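Local coordinates for cupin domain protein (Microcystis aeruginosa DIANCHI905, PDB 5ZBF), which probably acts as an isomerase in making the Choi moiety of aeruginosins, binding 4-hydroxyphenylpyruvic acid and iron(II) in a cupin fold, at residues E20-Q25 / G180-A185; T27-S32 / F97-I102; S48-V53 / S133-V138. One frame throughout, in Å; residues are numbered along the deposited sequence. Where two conformers were deposited one is given.

The chain enters the contacts at 20-25, the first half of interaction 1. Residues 27-32 follow on the next strand and begin interaction 2. Residues 48-53 begin interaction 3. Interaction 2 closes first, at 97-102, and pairs two strands of the first cupin domain. Interaction 3 closes next, at 133-138. Interactions 2 and 3 therefore cross, and both are nested in the long loop that interaction 1 closes at 180-185. Strands 17-24, 27-34, 94-101 and 48-55 lie side by side. Interaction 2 joins the middle two. Interactions 1 and 3 pack the outer two against the later half of the chain. Interactions 2 and 3 both reach the bound ligand.

Interaction 1: E20-Q25 / G180-A185; sequences EVFQCQ and GQIYYA
Phe-22, Cys-24 and Gln-25 meet Ile-182 and Tyr-184 through side chains, and Gly-180 through its carbonyl O. Apolar packing comes first. Phe-22 and Ile-182 slide past each other in opposite directions, and Ile-182 CD1 reaches Phe-22 CB at 3.6 Å. Cys-24 SG rests on the same methyl, 3.7 Å from Ile-182 CD1.

Two of the aromatic contacts are CH-pi. Ile-182 CG1 sits between its backbone N and carbonyl carbon (chi1 74°), which leaves CG2 beside the backbone N, over the centre of the Phe-22 ring and 4.2 Å from its centroid. Cys-24 CB lies over a face of Tyr-184, offset toward the rim, 3.8 Å from the ring centroid. Cys-24 SG makes an oblique sulfur-aromatic contact with that ring. Gly-180 O approaches the edge of the Phe-22 ring in its plane, 3.5 Å from CZ.

The Gln-25 chain crosses Tyr-184 at about a right angle, its amide plane 77° from the ring plane. Gln-25 CD lies 3.1 Å from Tyr-184 OH. These polar ends have their partners elsewhere: Tyr-184 OH is hydrogen-bonded to Glu-156, and Gln-25 NE2 to Glu-3. Within 20-25, Gln-23 NE2 donates to Gln-25 O at 2.7 Å.

The two segments run in nearly the same direction, and their inward side chains interleave. Side chains thus pack strand 17-24 on strand 183-185, consistent with a bicupin whose two domains share a core.

Interaction 2: T27-S32 / F97-I102; sequences TIFQLS and FDLKRI. With ENO (3-(4-hydroxy-phenyl)pyruvic acid), chain B.
Phe-29 and Phe-97 lie diagonally across two antiparallel strands. Their planes are 18° apart, but the rings are slid so far that they barely overlap, with centroids 5.5 Å apart. The closest approach is Phe-29 CE1 to Phe-97 CD1, 3.6 Å. Leu-99 CG packs on Phe-29 CD1 at 3.8 Å, on the same sheet face. Reciprocal backbone hydrogen bonds pair Ile-28 with Lys-100 and Gln-30 with Asp-98.

On the other face the Gln-30 and Asp-98 side chains cross obliquely. Gln-30 NE2 donates to Asp-98 OD1 at 3.1 Å. The oxygen lies in the amide plane, but the N-H comes from above the carboxylate plane, and the two planes are 78° apart. A water also donates to OD1. Asp-98 has two conformers, and these bonds describe one. Gln-30 NE2 also donates to ligand O2 at 3.2 Å. Lys-100 bends at chi3 (66°), which turns CE, and NZ bonds ligand O1 at 3.0 Å.

At the far end Arg-101 NH2 donates to Thr-27 OG1 at 2.9 Å, with OG1 in the guanidinium plane. Arg-101 NE forms a salt bridge to Glu-210.

The chemistry differs by face. One side is mainly aromatic and aliphatic, with the Thr-27 and Arg-101 pair at its end. The other presents N-H donors from neighbouring strands to the two carboxylate oxygens of the ligand. In the conformer given, Asp-98 OD1 is likely to steady the Gln-30 amide.

Interaction 3: S48-V53 / S133-V138; sequences SQIGMV and SWFEIV. With FE2 (Fe (II) ion), chain C; ENO (3-(4-hydroxy-phenyl)pyruvic acid), chain B.
Trp-134 NE1 and Gln-49 O are joined through one water. NE1 donates to the water O at 2.9 Å, and the water lies in the plane of the indole at its edge. The water in turn donates to Gln-49 O, a weak bond at 3.3 Å.

The other contacts between the two segments are apolar. Ile-50 and Trp-134 reach toward each other tip to tip, and Ile-50 CG2 comes within 3.7 Å of Trp-134 CZ2. Both Ile-50 methyls meet Phe-135. CD1 lies over one face, offset toward the rim, in a CH-pi contact 3.8 Å from the ring centroid. CG2 is 3.5 Å from Phe-135 CE2. Ser-48 CB rests near Trp-134 NE1, while Ser-48 OG bonds Thr-103. Farther along, in the conformer given, Met-52 SD packs on Ile-137 CG2, the two side chains sliding past each other.

An alanine in place of Trp-134 would probably leave the water without its N-H donor and open a gap beside Ser-48 CB and Ile-50 CG2.

Gln-49 points away from this core and binds the iron(II) with His-43, His-45 and His-84. Two ligand oxygens complete the shell: the iron is 2.1 Å from O4 and 2.2 Å from O1. The two strands run 10° apart with axes 10.0 Å from each other. Such packed beta layers, with a His-rich metal site on the far side of the strand, are consistent with a bicupin.

Interaction 1: E20-Q25 / G180-A185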
loop_
_atom_site.group_PDB
_atom_site.type_symbol
_atom_site.label_atom_id
_atom_site.label_comp_id
_atom_site.label_asym_id
_atom_site.label_seq_id
_atom_site.Cartn_x
_atom_site.Cartn_y
_atom_site.Cartn_z
ATOM N N GLU A 20 12.179 -0.894 2.632
ATOM C CA GLU A 20 12.051 -2.349 2.692
ATOM C C GLU A 20 11.302 -2.745 1.426
ATOM O O GLU A 20 10.127 -2.393 1.253
ATOM C CB GLU A 20 11.280 -2.784 3.942
ATOM C CG GLU A 20 12.030 -2.520 5.249
ATOM C CD GLU A 20 13.287 -3.369 5.458
ATOM O OE1 GLU A 20 13.460 -4.435 4.820
ATOM O OE2 GLU A 20 14.123 -2.970 6.303
ATOM N N VAL A 21 11.990 -3.462 0.544
ATOM C CA VAL A 21 11.507 -3.684 -0.819
ATOM C C VAL A 21 11.026 -5.128 -0.973
ATOM O O VAL A 21 11.783 -6.073 -0.740
ATOM C CB VAL A 21 12.605 -3.399 -1.862
ATOM C CG1 VAL A 21 12.064 -3.670 -3.255
ATOM C CG2 VAL A 21 13.092 -1.958 -1.738
ATOM N N PHE A 22 9.763 -5.285 -1.360
ATOM C CA PHE A 22 9.154 -6.594 -1.491
ATOM C C PHE A 22 8.747 -6.829 -2.948
ATOM O O PHE A 22 8.061 -5.995 -3.547
ATOM C CB PHE A 22 7.869 -6.704 -0.684
ATOM C CG PHE A 22 7.972 -6.413 0.796
ATOM C CD1 PHE A 22 7.832 -7.439 1.726
ATOM C CD2 PHE A 22 8.067 -5.113 1.267
ATOM C CE1 PHE A 22 7.837 -7.172 3.083
ATOM C CE2 PHE A 22 8.068 -4.842 2.628
ATOM C CZ PHE A 22 7.955 -5.873 3.536
ATOM N N GLN A 23 9.101 -7.987 -3.489
ATOM C CA GLN A 23 8.727 -8.336 -4.858
ATOM C C GLN A 23 7.414 -9.096 -4.829
ATOM O O GLN A 23 7.299 -10.066 -4.095
ATOM C CB GLN A 23 9.811 -9.195 -5.507
ATOM C CG GLN A 23 9.667 -9.334 -7.018
ATOM C CD GLN A 23 9.951 -8.034 -7.755
ATOM O OE1 GLN A 23 10.986 -7.396 -7.540
ATOM N NE2 GLN A 23 9.032 -7.637 -8.633
ATOM N N CYS A 24 6.439 -8.647 -5.624
ATOM C CA CYS A 24 5.138 -9.309 -5.759
ATOM C C CYS A 24 4.860 -9.545 -7.257
ATOM O O CYS A 24 4.086 -8.823 -7.894
ATOM C CB CYS A 24 4.036 -8.452 -5.137
ATOM S SG CYS A 24 4.266 -8.095 -3.386
ATOM N N GLN A 25 5.519 -10.564 -7.800
ATOM C CA GLN A 25 5.582 -10.797 -9.241
ATOM C C GLN A 25 5.985 -9.513 -9.977
ATOM O O GLN A 25 7.114 -9.064 -9.809
ATOM C CB GLN A 25 4.284 -11.426 -9.754
ATOM C CG GLN A 25 4.182 -12.888 -9.357
ATOM C CD GLN A 25 2.924 -13.580 -9.866
ATOM O OE1 GLN A 25 2.186 -13.049 -10.698
ATOM N NE2 GLN A 25 2.678 -14.774 -9.357
ATOM N N GLY A 180 5.192 -4.417 9.144
ATOM C CA GLY A 180 6.526 -4.710 8.633
ATOM C C GLY A 180 6.596 -5.876 7.669
ATOM O O GLY A 180 7.612 -6.070 6.997
ATOM N N GLN A 181 5.522 -6.665 7.622
ATOM C CA GLN A 181 5.389 -7.800 6.723
ATOM C C GLN A 181 4.225 -7.520 5.791
ATOM O O GLN A 181 3.378 -6.683 6.094
ATOM C CB GLN A 181 5.091 -9.077 7.503
ATOM C CG GLN A 181 6.107 -9.414 8.575
ATOM C CD GLN A 181 5.666 -10.580 9.442
ATOM O OE1 GLN A 181 4.899 -10.406 10.380
ATOM N NE2 GLN A 181 6.165 -11.771 9.138
ATOM N N ILE A 182 4.196 -8.201 4.652
ATOM C CA ILE A 182 3.031 -8.166 3.758
ATOM C C ILE A 182 2.612 -9.568 3.333
ATOM O O ILE A 182 3.366 -10.537 3.471
ATOM C CB ILE A 182 3.266 -7.311 2.479
ATOM C CG1 ILE A 182 4.186 -8.028 1.467
ATOM C CG2 ILE A 182 3.816 -5.936 2.830
ATOM C CD1 ILE A 182 4.445 -7.216 0.215
ATOM N N TYR A 183 1.390 -9.671 2.818
ATOM C CA TYR A 183 1.007 -10.852 2.064
ATOM C C TYR A 183 0.795 -10.452 0.612
ATOM O O TYR A 183 0.442 -9.302 0.308
ATOM C CB TYR A 183 -0.232 -11.559 2.649
ATOM C CG TYR A 183 -1.525 -10.791 2.514
ATOM C CD1 TYR A 183 -2.264 -10.828 1.337
ATOM C CD2 TYR A 183 -1.999 -10.011 3.556
ATOM C CE1 TYR A 183 -3.448 -10.103 1.206
ATOM C CE2 TYR A 183 -3.184 -9.299 3.446
ATOM C CZ TYR A 183 -3.906 -9.340 2.271
ATOM O OH TYR A 183 -5.075 -8.617 2.177
ATOM N N TYR A 184 0.999 -11.421 -0.266
ATOM C CA TYR A 184 0.738 -11.264 -1.685
ATOM C C TYR A 184 -0.092 -12.451 -2.155
ATOM O O TYR A 184 0.341 -13.595 -2.042
ATOM C CB TYR A 184 2.052 -11.193 -2.463
ATOM C CG TYR A 184 1.865 -11.310 -3.957
ATOM C CD1 TYR A 184 0.986 -10.471 -4.629
ATOM C CD2 TYR A 184 2.565 -12.266 -4.700
ATOM C CE1 TYR A 184 0.808 -10.570 -6.003
ATOM C CE2 TYR A 184 2.394 -12.368 -6.072
ATOM C CZ TYR A 184 1.510 -11.518 -6.717
ATOM O OH TYR A 184 1.315 -11.612 -8.082
ATOM N N ALA A 185 -1.282 -12.164 -2.671
ATOM C CA ALA A 185 -2.184 -13.197 -3.183
ATOM C C ALA A 185 -2.347 -13.004 -4.682
ATOM O O ALA A 185 -3.051 -12.091 -5.109
ATOM C CB ALA A 185 -3.538 -13.122 -2.491
#

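Interaction 2: T27-S32 / F97-I102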
loop_
_atom_site.group_PDB
_atom_site.type_symbol
_atom_site.label_atom_id
_atom_site.label_comp_id
_atom_site.label_asym_id
_atom_site.label_seq_id
_atom_site.Cartn_x
_atom_site.Cartn_y
_atom_site.Cartn_z
ATOM N N THR A 27 4.816 -6.471 -9.581
ATOM C CA THR A 27 4.644 -5.296 -8.752
ATOM C C THR A 27 5.704 -5.292 -7.650
ATOM O O THR A 27 5.976 -6.322 -7.033
ATOM C CB THR A 27 3.250 -5.300 -8.100
ATOM O OG1 THR A 27 2.259 -5.468 -9.115
ATOM C CG2 THR A 27 2.985 -4.010 -7.333
ATOM N N ILE A 28 6.312 -4.133 -7.434
ATOM C CA ILE A 28 7.172 -3.908 -6.281
ATOM C C ILE A 28 6.391 -3.125 -5.232
ATOM O O ILE A 28 5.810 -2.077 -5.532
ATOM C CB ILE A 28 8.429 -3.112 -6.679
ATOM C CG1 ILE A 28 9.285 -3.916 -7.660
ATOM C CG2 ILE A 28 9.240 -2.736 -5.448
ATOM C CD1 ILE A 28 10.151 -3.046 -8.543
ATOM N N PHE A 29 6.372 -3.642 -4.009
ATOM C CA PHE A 29 5.803 -2.940 -2.872
ATOM C C PHE A 29 6.960 -2.559 -1.965
ATOM O O PHE A 29 7.822 -3.396 -1.682
ATOM C CB PHE A 29 4.822 -3.849 -2.119
ATOM C CG PHE A 29 4.262 -3.240 -0.855
ATOM C CD1 PHE A 29 3.032 -2.598 -0.863
ATOM C CD2 PHE A 29 4.970 -3.295 0.346
ATOM C CE1 PHE A 29 2.520 -2.021 0.289
ATOM C CE2 PHE A 29 4.472 -2.711 1.495
ATOM C CZ PHE A 29 3.226 -2.096 1.478
ATOM N N GLN A 30 6.981 -1.319 -1.501
ATOM C CA GLN A 30 8.000 -0.911 -0.536
ATOM C C GLN A 30 7.455 -0.131 0.641
ATOM O O GLN A 30 6.558 0.685 0.497
ATOM C CB GLN A 30 9.126 -0.127 -1.229
ATOM C CG GLN A 30 8.677 1.144 -1.919
ATOM C CD GLN A 30 9.709 1.697 -2.902
ATOM O OE1 GLN A 30 10.458 0.950 -3.517
ATOM N NE2 GLN A 30 9.724 3.005 -3.060
ATOM N N LEU A 31 8.001 -0.409 1.822
ATOM C CA LEU A 31 7.784 0.432 2.983
ATOM C C LEU A 31 8.947 1.419 3.023
ATOM O O LEU A 31 10.100 1.020 2.817
ATOM C CB LEU A 31 7.754 -0.406 4.266
ATOM C CG LEU A 31 6.646 -1.436 4.442
ATOM C CD1 LEU A 31 6.923 -2.313 5.656
ATOM C CD2 LEU A 31 5.296 -0.751 4.560
ATOM N N SER A 32 8.622 2.684 3.265
ATOM C CA SER A 32 9.574 3.800 3.213
ATOM C C SER A 32 9.714 4.492 4.558
ATOM O O SER A 32 8.737 4.636 5.284
ATOM C CB SER A 32 9.081 4.854 2.216
ATOM O OG SER A 32 9.243 4.425 0.878
ATOM N N PHE A 97 4.259 3.903 2.296
ATOM C CA PHE A 97 4.488 2.811 1.359
ATOM C C PHE A 97 4.254 3.305 -0.045
ATOM O O PHE A 97 3.586 4.324 -0.242
ATOM C CB PHE A 97 3.608 1.586 1.649
ATOM C CG PHE A 97 2.141 1.777 1.341
ATOM C CD1 PHE A 97 1.620 1.452 0.096
ATOM C CD2 PHE A 97 1.284 2.243 2.312
ATOM C CE1 PHE A 97 0.268 1.605 -0.176
ATOM C CE2 PHE A 97 -0.061 2.390 2.058
ATOM C CZ PHE A 97 -0.577 2.076 0.809
ATOM N N ASP A 98 4.844 2.590 -1.003
ATOM C CA ASP A 98 4.606 2.805 -2.437
ATOM C C ASP A 98 4.453 1.466 -3.136
ATOM O O ASP A 98 4.983 0.455 -2.670
ATOM C CB ASP A 98 5.781 3.506 -3.136
ATOM C CG ASP A 98 6.298 4.708 -2.390
ATOM O OD1 ASP A 98 7.356 4.584 -1.738
ATOM O OD2 ASP A 98 5.671 5.780 -2.490
ATOM N N LEU A 99 3.770 1.480 -4.277
ATOM C CA LEU A 99 3.734 0.350 -5.183
ATOM C C LEU A 99 4.144 0.867 -6.537
ATOM O O LEU A 99 3.744 1.959 -6.924
ATOM C CB LEU A 99 2.334 -0.244 -5.294
ATOM C CG LEU A 99 1.854 -0.996 -4.071
ATOM C CD1 LEU A 99 1.093 -0.041 -3.167
ATOM C CD2 LEU A 99 0.993 -2.183 -4.473
ATOM N N LYS A 100 4.960 0.083 -7.233
ATOM C CA LYS A 100 5.441 0.435 -8.561
ATOM C C LYS A 100 5.246 -0.737 -9.510
ATOM O O LYS A 100 5.490 -1.891 -9.148
ATOM C CB LYS A 100 6.906 0.869 -8.507
ATOM C CG LYS A 100 7.091 2.216 -7.831
ATOM C CD LYS A 100 8.522 2.453 -7.396
ATOM C CE LYS A 100 9.458 2.575 -8.575
ATOM N NZ LYS A 100 10.778 3.099 -8.120
ATOM N N ARG A 101 4.806 -0.425 -10.729
ATOM C CA ARG A 101 4.420 -1.437 -11.702
ATOM C C ARG A 101 4.395 -0.792 -13.074
ATOM O O ARG A 101 3.944 0.348 -13.201
ATOM C CB ARG A 101 3.022 -1.953 -11.367
ATOM C CG ARG A 101 2.527 -3.051 -12.274
ATOM C CD ARG A 101 1.055 -3.311 -12.062
ATOM N NE ARG A 101 0.590 -4.324 -12.995
ATOM C CZ ARG A 101 0.796 -5.633 -12.863
ATOM N NH1 ARG A 101 0.320 -6.458 -13.782
ATOM N NH2 ARG A 101 1.466 -6.125 -11.823
ATOM N N ILE A 102 4.892 -1.499 -14.089
ATOM C CA ILE A 102 4.696 -1.075 -15.476
ATOM C C ILE A 102 3.240 -1.365 -15.814
ATOM O O ILE A 102 2.829 -2.526 -15.840
ATOM C CB ILE A 102 5.608 -1.830 -16.468
ATOM C CG1 ILE A 102 7.088 -1.589 -16.148
ATOM C CG2 ILE A 102 5.285 -1.413 -17.905
ATOM C CD1 ILE A 102 7.579 -0.190 -16.451
HETATM O O4 ENO B . 9.144 7.968 -5.894
HETATM C C9 ENO B . 12.898 8.649 -3.819
HETATM C C8 ENO B . 13.943 9.508 -4.164
HETATM C C7 ENO B . 13.693 10.643 -4.939
HETATM C C6 ENO B . 12.395 10.913 -5.363
HETATM C C5 ENO B . 11.353 10.055 -5.017
HETATM C C4 ENO B . 11.597 8.921 -4.244
HETATM O O3 ENO B . 14.710 11.485 -5.283
HETATM C C3 ENO B . 10.446 7.997 -3.891
HETATM C C2 ENO B . 9.953 7.364 -5.184
HETATM C C1 ENO B . 10.455 6.054 -5.611
HETATM O O2 ENO B . 11.034 5.287 -4.798
HETATM O O1 ENO B . 10.289 5.730 -6.810
HETATM O O HOH W 1 7.276 6.548 0.029
#

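Interaction 3: S48-V53 / S133-V138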
loop_
_atom_site.group_PDB
_atom_site.type_symbol
_atom_site.label_atom_id
_atom_site.label_comp_id
_atom_site.label_asym_id
_atom_site.label_seq_id
_atom_site.Cartn_x
_atom_site.Cartn_y
_atom_site.Cartn_z
ATOM N N SER A 48 4.726 3.072 -13.248
ATOM C CA SER A 48 3.718 3.876 -12.570
ATOM C C SER A 48 3.834 3.643 -11.077
ATOM O O SER A 48 4.247 2.562 -10.636
ATOM C CB SER A 48 2.317 3.484 -13.024
ATOM O OG SER A 48 2.163 3.682 -14.414
ATOM N N GLN A 49 3.449 4.652 -10.306
ATOM C CA GLN A 49 3.655 4.640 -8.866
ATOM C C GLN A 49 2.468 5.234 -8.130
ATOM O O GLN A 49 1.894 6.246 -8.547
ATOM C CB GLN A 49 4.920 5.430 -8.537
ATOM C CG GLN A 49 5.268 5.536 -7.061
ATOM C CD GLN A 49 6.468 6.425 -6.821
ATOM O OE1 GLN A 49 6.425 7.368 -6.025
ATOM N NE2 GLN A 49 7.545 6.136 -7.526
ATOM N N ILE A 50 2.113 4.584 -7.030
ATOM C CA ILE A 50 1.135 5.096 -6.084
ATOM C C ILE A 50 1.680 4.887 -4.686
ATOM O O ILE A 50 2.543 4.038 -4.484
ATOM C CB ILE A 50 -0.222 4.364 -6.189
ATOM C CG1 ILE A 50 -0.053 2.849 -5.987
ATOM C CG2 ILE A 50 -0.863 4.646 -7.542
ATOM C CD1 ILE A 50 -1.346 2.064 -5.992
ATOM N N GLY A 51 1.153 5.625 -3.720
ATOM C CA GLY A 51 1.553 5.424 -2.339
ATOM C C GLY A 51 0.788 6.258 -1.347
ATOM O O GLY A 51 0.007 7.113 -1.730
ATOM N N MET A 52 1.032 5.988 -0.065
ATOM C CA MET A 52 0.354 6.687 1.024
ATOM C C MET A 52 1.322 6.878 2.165
ATOM O O MET A 52 2.239 6.076 2.356
ATOM C CB MET A 52 -0.811 5.876 1.574
ATOM C CG MET A 52 -1.860 5.454 0.577
ATOM S SD MET A 52 -3.213 4.682 1.490
ATOM C CE MET A 52 -3.618 5.981 2.662
ATOM N N VAL A 53 1.111 7.950 2.911
ATOM C CA VAL A 53 1.794 8.178 4.176
ATOM C C VAL A 53 1.059 7.364 5.253
ATOM O O VAL A 53 -0.185 7.404 5.339
ATOM C CB VAL A 53 1.739 9.666 4.555
ATOM C CG1 VAL A 53 2.325 9.912 5.938
ATOM C CG2 VAL A 53 2.417 10.504 3.474
ATOM N N SER A 133 -6.820 4.286 -11.622
ATOM C CA SER A 133 -6.787 3.789 -12.992
ATOM C C SER A 133 -6.346 2.326 -13.103
ATOM O O SER A 133 -6.856 1.608 -13.969
ATOM C CB SER A 133 -5.889 4.680 -13.854
ATOM O OG SER A 133 -4.549 4.660 -13.407
ATOM N N TRP A 134 -5.418 1.896 -12.232
ATOM C CA TRP A 134 -4.878 0.523 -12.238
ATOM C C TRP A 134 -4.924 -0.209 -10.874
ATOM O O TRP A 134 -4.347 -1.289 -10.723
ATOM C CB TRP A 134 -3.437 0.524 -12.789
ATOM C CG TRP A 134 -2.412 1.342 -12.024
ATOM C CD1 TRP A 134 -2.169 2.679 -12.153
ATOM C CD2 TRP A 134 -1.461 0.857 -11.068
ATOM N NE1 TRP A 134 -1.143 3.062 -11.327
ATOM C CE2 TRP A 134 -0.689 1.960 -10.650
ATOM C CE3 TRP A 134 -1.186 -0.402 -10.530
ATOM C CZ2 TRP A 134 0.329 1.841 -9.708
ATOM C CZ3 TRP A 134 -0.166 -0.522 -9.596
ATOM C CH2 TRP A 134 0.576 0.593 -9.196
ATOM N N PHE A 135 -5.649 0.346 -9.905
ATOM C CA PHE A 135 -5.571 -0.128 -8.530
ATOM C C PHE A 135 -6.812 0.263 -7.726
ATOM O O PHE A 135 -7.494 1.224 -8.045
ATOM C CB PHE A 135 -4.336 0.484 -7.837
ATOM C CG PHE A 135 -4.379 1.977 -7.792
ATOM C CD1 PHE A 135 -4.918 2.644 -6.700
ATOM C CD2 PHE A 135 -3.953 2.724 -8.886
ATOM C CE1 PHE A 135 -5.001 4.026 -6.688
ATOM C CE2 PHE A 135 -4.036 4.106 -8.877
ATOM C CZ PHE A 135 -4.553 4.760 -7.771
ATOM N N GLU A 136 -7.056 -0.469 -6.648
ATOM C CA GLU A 136 -7.987 -0.033 -5.618
ATOM C C GLU A 136 -7.306 -0.203 -4.273
ATOM O O GLU A 136 -6.697 -1.238 -4.021
ATOM C CB GLU A 136 -9.278 -0.854 -5.658
ATOM C CG GLU A 136 -10.284 -0.440 -4.601
ATOM C CD GLU A 136 -11.626 -1.138 -4.729
ATOM O OE1 GLU A 136 -11.717 -2.175 -5.420
ATOM O OE2 GLU A 136 -12.595 -0.654 -4.115
ATOM N N ILE A 137 -7.421 0.803 -3.413
ATOM C CA ILE A 137 -6.889 0.712 -2.053
ATOM C C ILE A 137 -8.057 0.674 -1.071
ATOM O O ILE A 137 -8.987 1.461 -1.178
ATOM C CB ILE A 137 -5.911 1.866 -1.751
ATOM C CG1 ILE A 137 -4.676 1.727 -2.663
ATOM C CG2 ILE A 137 -5.490 1.863 -0.282
ATOM C CD1 ILE A 137 -3.668 2.840 -2.523
ATOM N N VAL A 138 -7.994 -0.270 -0.139
ATOM C CA VAL A 138 -9.022 -0.456 0.878
ATOM C C VAL A 138 -8.347 -0.493 2.240
ATOM O O VAL A 138 -7.423 -1.258 2.440
ATOM C CB VAL A 138 -9.787 -1.776 0.658
ATOM C CG1 VAL A 138 -10.906 -1.923 1.688
ATOM C CG2 VAL A 138 -10.328 -1.832 -0.765
HETATM FE FE FE2 C . 9.256 7.344 -7.907
HETATM O O4 ENO B . 9.144 7.968 -5.894
HETATM C C9 ENO B . 12.898 8.649 -3.819
HETATM C C8 ENO B . 13.943 9.508 -4.164
HETATM C C7 ENO B . 13.693 10.643 -4.939
HETATM C C6 ENO B . 12.395 10.913 -5.363
HETATM C C5 ENO B . 11.353 10.055 -5.017
HETATM C C4 ENO B . 11.597 8.921 -4.244
HETATM O O3 ENO B . 14.710 11.485 -5.283
HETATM C C3 ENO B . 10.446 7.997 -3.891
HETATM C C2 ENO B . 9.953 7.364 -5.184
HETATM C C1 ENO B . 10.455 6.054 -5.611
HETATM O O2 ENO B . 11.034 5.287 -4.798
HETATM O O1 ENO B . 10.289 5.730 -6.810
HETATM O O HOH W 2 0.062 5.657 -11.245
#